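Local atomic coordinates of hypothetical protein (Bacteroides caccae, PDB entry 4M8R), a protein that is of unknown function but joins an Ig-like N-terminal domain to a WD40-like beta-propeller domain. Residues C165-F177 and A188-V200. Numbering follows the deposited sequence.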
loop_
_atom_site.group_PDB
_atom_site.type_symbol
_atom_site.label_atom_id
_atom_site.label_comp_id
_atom_site.label_asym_id
_atom_site.label_seq_id
_atom_site.Cartn_x
_atom_site.Cartn_y
_atom_site.Cartn_z
ATOM N N CYS A 165 -7.482 26.235 1.555
ATOM C CA CYS A 165 -6.773 26.795 2.691
ATOM C C CYS A 165 -6.136 28.114 2.270
ATOM O O CYS A 165 -5.757 28.286 1.116
ATOM C CB CYS A 165 -5.700 25.823 3.185
ATOM S SG CYS A 165 -6.356 24.242 3.784
ATOM N N GLY A 166 -6.024 29.041 3.212
ATOM C CA GLY A 166 -5.381 30.330 2.956
ATOM C C GLY A 166 -5.268 31.144 4.231
ATOM O O GLY A 166 -5.689 30.695 5.296
ATOM N N LEU A 167 -4.704 32.342 4.122
ATOM C CA LEU A 167 -4.514 33.217 5.274
ATOM C C LEU A 167 -5.512 34.364 5.266
ATOM O O LEU A 167 -5.839 34.900 4.206
ATOM C CB LEU A 167 -3.099 33.787 5.271
ATOM C CG LEU A 167 -1.969 32.762 5.275
ATOM C CD1 LEU A 167 -0.626 33.469 5.179
ATOM C CD2 LEU A 167 -2.035 31.891 6.520
ATOM N N ALA A 168 -5.980 34.737 6.455
ATOM C CA ALA A 168 -6.882 35.871 6.622
ATOM C C ALA A 168 -6.704 36.503 7.999
ATOM O O ALA A 168 -6.244 35.855 8.939
ATOM C CB ALA A 168 -8.321 35.435 6.428
ATOM N N GLU A 169 -7.062 37.780 8.100
ATOM C CA GLU A 169 -6.937 38.522 9.349
ATOM C C GLU A 169 -7.969 38.024 10.347
ATOM O O GLU A 169 -9.144 37.891 10.015
ATOM C CB GLU A 169 -7.145 40.017 9.105
ATOM C CG GLU A 169 -6.822 40.903 10.301
ATOM C CD GLU A 169 -5.357 41.297 10.370
ATOM O OE1 GLU A 169 -4.489 40.510 9.932
ATOM O OE2 GLU A 169 -5.072 42.407 10.864
ATOM N N GLU A 170 -7.519 37.747 11.566
ATOM C CA GLU A 170 -8.404 37.335 12.649
ATOM C C GLU A 170 -7.748 37.689 13.974
ATOM O O GLU A 170 -6.608 37.290 14.226
ATOM C CB GLU A 170 -8.683 35.830 12.579
ATOM C CG GLU A 170 -9.763 35.328 13.537
ATOM C CD GLU A 170 -11.180 35.529 13.020
ATOM O OE1 GLU A 170 -11.437 36.529 12.314
ATOM O OE2 GLU A 170 -12.046 34.681 13.328
ATOM N N ASN A 171 -8.464 38.444 14.805
ATOM C CA ASN A 171 -7.938 38.926 16.082
ATOM C C ASN A 171 -6.605 39.655 15.918
ATOM O O ASN A 171 -5.683 39.473 16.710
ATOM C CB ASN A 171 -7.809 37.771 17.088
ATOM C CG ASN A 171 -9.136 37.079 17.356
ATOM O OD1 ASN A 171 -10.190 37.713 17.359
ATOM N ND2 ASN A 171 -9.086 35.773 17.599
ATOM N N GLY A 172 -6.506 40.464 14.865
ATOM C CA GLY A 172 -5.351 41.331 14.655
ATOM C C GLY A 172 -4.117 40.692 14.044
ATOM O O GLY A 172 -3.089 41.359 13.910
ATOM N N VAL A 173 -4.199 39.409 13.681
ATOM C CA VAL A 173 -3.070 38.715 13.049
ATOM C C VAL A 173 -3.506 37.820 11.899
ATOM O O VAL A 173 -4.684 37.505 11.751
ATOM C CB VAL A 173 -2.263 37.862 14.057
ATOM C CG1 VAL A 173 -1.599 38.745 15.105
ATOM C CG2 VAL A 173 -3.142 36.804 14.714
ATOM N N GLN A 174 -2.529 37.417 11.092
ATOM C CA GLN A 174 -2.750 36.496 9.983
ATOM C C GLN A 174 -2.848 35.068 10.513
ATOM O O GLN A 174 -1.971 34.614 11.257
ATOM C CB GLN A 174 -1.611 36.610 8.955
ATOM C CG GLN A 174 -1.640 37.891 8.133
ATOM C CD GLN A 174 -2.812 37.933 7.158
ATOM O OE1 GLN A 174 -2.912 37.102 6.256
ATOM N NE2 GLN A 174 -3.695 38.908 7.327
ATOM N N GLN A 175 -3.915 34.372 10.124
ATOM C CA GLN A 175 -4.175 33.007 10.573
ATOM C C GLN A 175 -4.699 32.139 9.438
ATOM O O GLN A 175 -5.337 32.638 8.512
ATOM C CB GLN A 175 -5.208 33.006 11.692
ATOM C CG GLN A 175 -4.796 33.800 12.915
ATOM C CD GLN A 175 -5.565 33.374 14.152
ATOM O OE1 GLN A 175 -5.546 32.200 14.527
ATOM N NE2 GLN A 175 -6.226 34.327 14.806
ATOM N N PRO A 176 -4.442 30.823 9.510
ATOM C CA PRO A 176 -4.918 29.918 8.477
ATOM C C PRO A 176 -6.382 29.522 8.651
ATOM O O PRO A 176 -6.818 29.231 9.772
ATOM C CB PRO A 176 -4.013 28.699 8.638
ATOM C CG PRO A 176 -3.633 28.710 10.070
ATOM C CD PRO A 176 -3.539 30.150 10.459
ATOM N N PHE A 177 -7.110 29.506 7.535
ATOM C CA PHE A 177 -8.499 29.058 7.486
ATOM C C PHE A 177 -8.724 28.067 6.358
ATOM O O PHE A 177 -8.021 28.094 5.354
ATOM C CB PHE A 177 -9.420 30.247 7.264
ATOM C CG PHE A 177 -9.510 31.155 8.441
ATOM C CD1 PHE A 177 -10.470 30.943 9.416
ATOM C CD2 PHE A 177 -8.628 32.211 8.581
ATOM C CE1 PHE A 177 -10.556 31.778 10.511
ATOM C CE2 PHE A 177 -8.706 33.044 9.673
ATOM C CZ PHE A 177 -9.672 32.830 10.639
ATOM N N ALA A 188 -11.325 27.603 11.312
ATOM C CA ALA A 188 -9.986 27.978 11.756
ATOM C C ALA A 188 -9.109 26.736 11.832
ATOM O O ALA A 188 -9.573 25.675 12.251
ATOM C CB ALA A 188 -10.039 28.661 13.108
ATOM N N LEU A 189 -7.851 26.869 11.413
ATOM C CA LEU A 189 -6.918 25.745 11.406
ATOM C C LEU A 189 -5.915 25.766 12.556
ATOM O O LEU A 189 -5.345 24.731 12.888
ATOM C CB LEU A 189 -6.183 25.675 10.065
ATOM C CG LEU A 189 -7.065 25.322 8.862
ATOM C CD1 LEU A 189 -6.254 25.358 7.578
ATOM C CD2 LEU A 189 -7.722 23.962 9.030
ATOM N N SER A 190 -5.691 26.931 13.157
ATOM C CA SER A 190 -4.764 27.043 14.284
ATOM C C SER A 190 -5.526 27.191 15.591
ATOM O O SER A 190 -6.555 27.862 15.653
ATOM C CB SER A 190 -3.814 28.221 14.096
ATOM O OG SER A 190 -2.849 27.938 13.096
ATOM N N PHE A 191 -5.019 26.547 16.633
ATOM C CA PHE A 191 -5.630 26.641 17.945
ATOM C C PHE A 191 -5.357 28.008 18.565
ATOM O O PHE A 191 -6.280 28.667 19.030
ATOM C CB PHE A 191 -5.135 25.529 18.871
ATOM C CG PHE A 191 -5.904 25.442 20.149
ATOM C CD1 PHE A 191 -7.161 24.860 20.171
ATOM C CD2 PHE A 191 -5.391 25.977 21.326
ATOM C CE1 PHE A 191 -7.883 24.796 21.348
ATOM C CE2 PHE A 191 -6.108 25.916 22.504
ATOM C CZ PHE A 191 -7.355 25.324 22.517
ATOM N N TYR A 192 -4.097 28.427 18.569
ATOM C CA TYR A 192 -3.733 29.720 19.143
ATOM C C TYR A 192 -3.761 30.822 18.090
ATOM O O TYR A 192 -3.685 30.564 16.892
ATOM C CB TYR A 192 -2.350 29.661 19.803
ATOM C CG TYR A 192 -2.287 28.813 21.058
ATOM C CD1 TYR A 192 -3.060 29.123 22.177
ATOM C CD2 TYR A 192 -1.437 27.714 21.135
ATOM C CE1 TYR A 192 -2.997 28.351 23.328
ATOM C CE2 TYR A 192 -1.367 26.939 22.280
ATOM C CZ TYR A 192 -2.146 27.258 23.372
ATOM O OH TYR A 192 -2.065 26.475 24.498
ATOM N N ASP A 193 -3.860 32.060 18.563
ATOM C CA ASP A 193 -3.902 33.239 17.703
ATOM C C ASP A 193 -2.490 33.768 17.469
ATOM O O ASP A 193 -2.148 34.855 17.915
ATOM C CB ASP A 193 -4.788 34.318 18.338
ATOM C CG ASP A 193 -6.234 33.875 18.482
ATOM O OD1 ASP A 193 -6.898 33.658 17.448
ATOM O OD2 ASP A 193 -6.705 33.747 19.631
ATOM N N TYR A 194 -1.672 32.982 16.775
ATOM C CA TYR A 194 -0.301 33.374 16.468
ATOM C C TYR A 194 -0.237 33.864 15.030
ATOM O O TYR A 194 -0.842 33.274 14.139
ATOM C CB TYR A 194 0.667 32.198 16.672
ATOM C CG TYR A 194 0.780 31.676 18.105
ATOM C CD1 TYR A 194 0.560 32.509 19.206
ATOM C CD2 TYR A 194 1.149 30.350 18.359
ATOM C CE1 TYR A 194 0.677 32.034 20.505
ATOM C CE2 TYR A 194 1.275 29.870 19.658
ATOM C CZ TYR A 194 1.037 30.717 20.729
ATOM O OH TYR A 194 1.148 30.264 22.028
ATOM N N ASN A 195 0.497 34.947 14.806
ATOM C CA ASN A 195 0.630 35.511 13.471
ATOM C C ASN A 195 1.348 34.541 12.544
ATOM O O ASN A 195 2.327 33.906 12.932
ATOM C CB ASN A 195 1.389 36.840 13.518
ATOM C CG ASN A 195 1.387 37.564 12.183
ATOM O OD1 ASN A 195 0.333 37.792 11.591
ATOM N ND2 ASN A 195 2.571 37.914 11.697
ATOM N N THR A 196 0.851 34.442 11.318
ATOM C CA THR A 196 1.355 33.490 10.345
ATOM C C THR A 196 2.071 34.207 9.199
ATOM O O THR A 196 1.449 34.951 8.441
ATOM C CB THR A 196 0.190 32.658 9.786
ATOM O OG1 THR A 196 -0.590 32.146 10.874
ATOM C CG2 THR A 196 0.702 31.503 8.933
ATOM N N LEU A 197 3.374 33.969 9.078
ATOM C CA LEU A 197 4.163 34.493 7.968
ATOM C C LEU A 197 3.699 33.970 6.620
ATOM O O LEU A 197 3.636 34.725 5.654
ATOM C CB LEU A 197 5.635 34.099 8.109
ATOM C CG LEU A 197 6.538 34.883 9.044
ATOM C CD1 LEU A 197 7.970 34.400 8.849
ATOM C CD2 LEU A 197 6.444 36.379 8.784
ATOM N N ALA A 198 3.419 32.669 6.549
ATOM C CA ALA A 198 3.143 32.014 5.275
ATOM C C ALA A 198 2.636 30.599 5.458
ATOM O O ALA A 198 2.966 29.939 6.435
ATOM C CB ALA A 198 4.407 31.979 4.425
ATOM N N LEU A 199 1.818 30.147 4.513
ATOM C CA LEU A 199 1.534 28.732 4.374
ATOM C C LEU A 199 2.655 28.133 3.548
ATOM O O LEU A 199 3.283 28.824 2.742
ATOM C CB LEU A 199 0.210 28.510 3.660
ATOM C CG LEU A 199 -1.045 28.973 4.390
ATOM C CD1 LEU A 199 -2.269 28.613 3.562
ATOM C CD2 LEU A 199 -1.131 28.350 5.775
ATOM N N VAL A 200 2.903 26.846 3.743
ATOM C CA VAL A 200 3.947 26.152 3.007
ATOM C C VAL A 200 3.375 24.866 2.422
ATOM O O VAL A 200 2.859 24.018 3.152
ATOM C CB VAL A 200 5.151 25.832 3.904
ATOM C CG1 VAL A 200 6.296 25.266 3.077
ATOM C CG2 VAL A 200 5.614 27.085 4.641
HETATM O O HOH W 1 -6.685 29.502 12.619
#
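Gln175 and Asp193 tie the hairpin 165-177 to the loop 189-195, which comes after the edge strand 186-188. With CG beside its backbone N (chi1 -60°) and the chain extended beyond, Gln175 brings NE2 to the anti lone pair of Asp193 OD1 at 2.8 Å. Amide and carboxylate lie nearly perpendicular (86°). Gln175 NE2 also donates to Glu170 O at 3.0 Å, within the hairpin. Asn171 ND2, from the type I' turn, reaches Asp193 OD1 from above the carboxylate plane, so two amides grip one oxygen. With an alanine here in place of the glutamine, Asp193 OD1 would probably keep just Asn171 of these two donors, and Glu170 O would lose its side-chain donor.

Further along, the carboxamide of Asn195, its CG anti to N (chi1 -172°), turns OD1 onto Gln174 N at 2.9 Å, in the carbonyl plane. Thr196 OG1 donates to Gln174 O at 2.9 Å from above the carbonyl plane, while Gln211 also bonds this hydroxyl. On the side of Leu167 and Leu199, Leu167 CD2 lies 3.7 Å from both Thr196 CG2 and Leu199 CD2, and Pro176 CB adds to this apolar layer. Near the sheet edge, Leu189 N binds Pro176 O at 3.1 Å, and Phe177 forms an antiparallel non-hydrogen-bonded pair with Ala188.

The antiparallel four-stranded sheet ending at 186-188, followed by a connection into strand 196-201 of the next sheet, is consistent with the blade-to-blade passage of a beta-propeller.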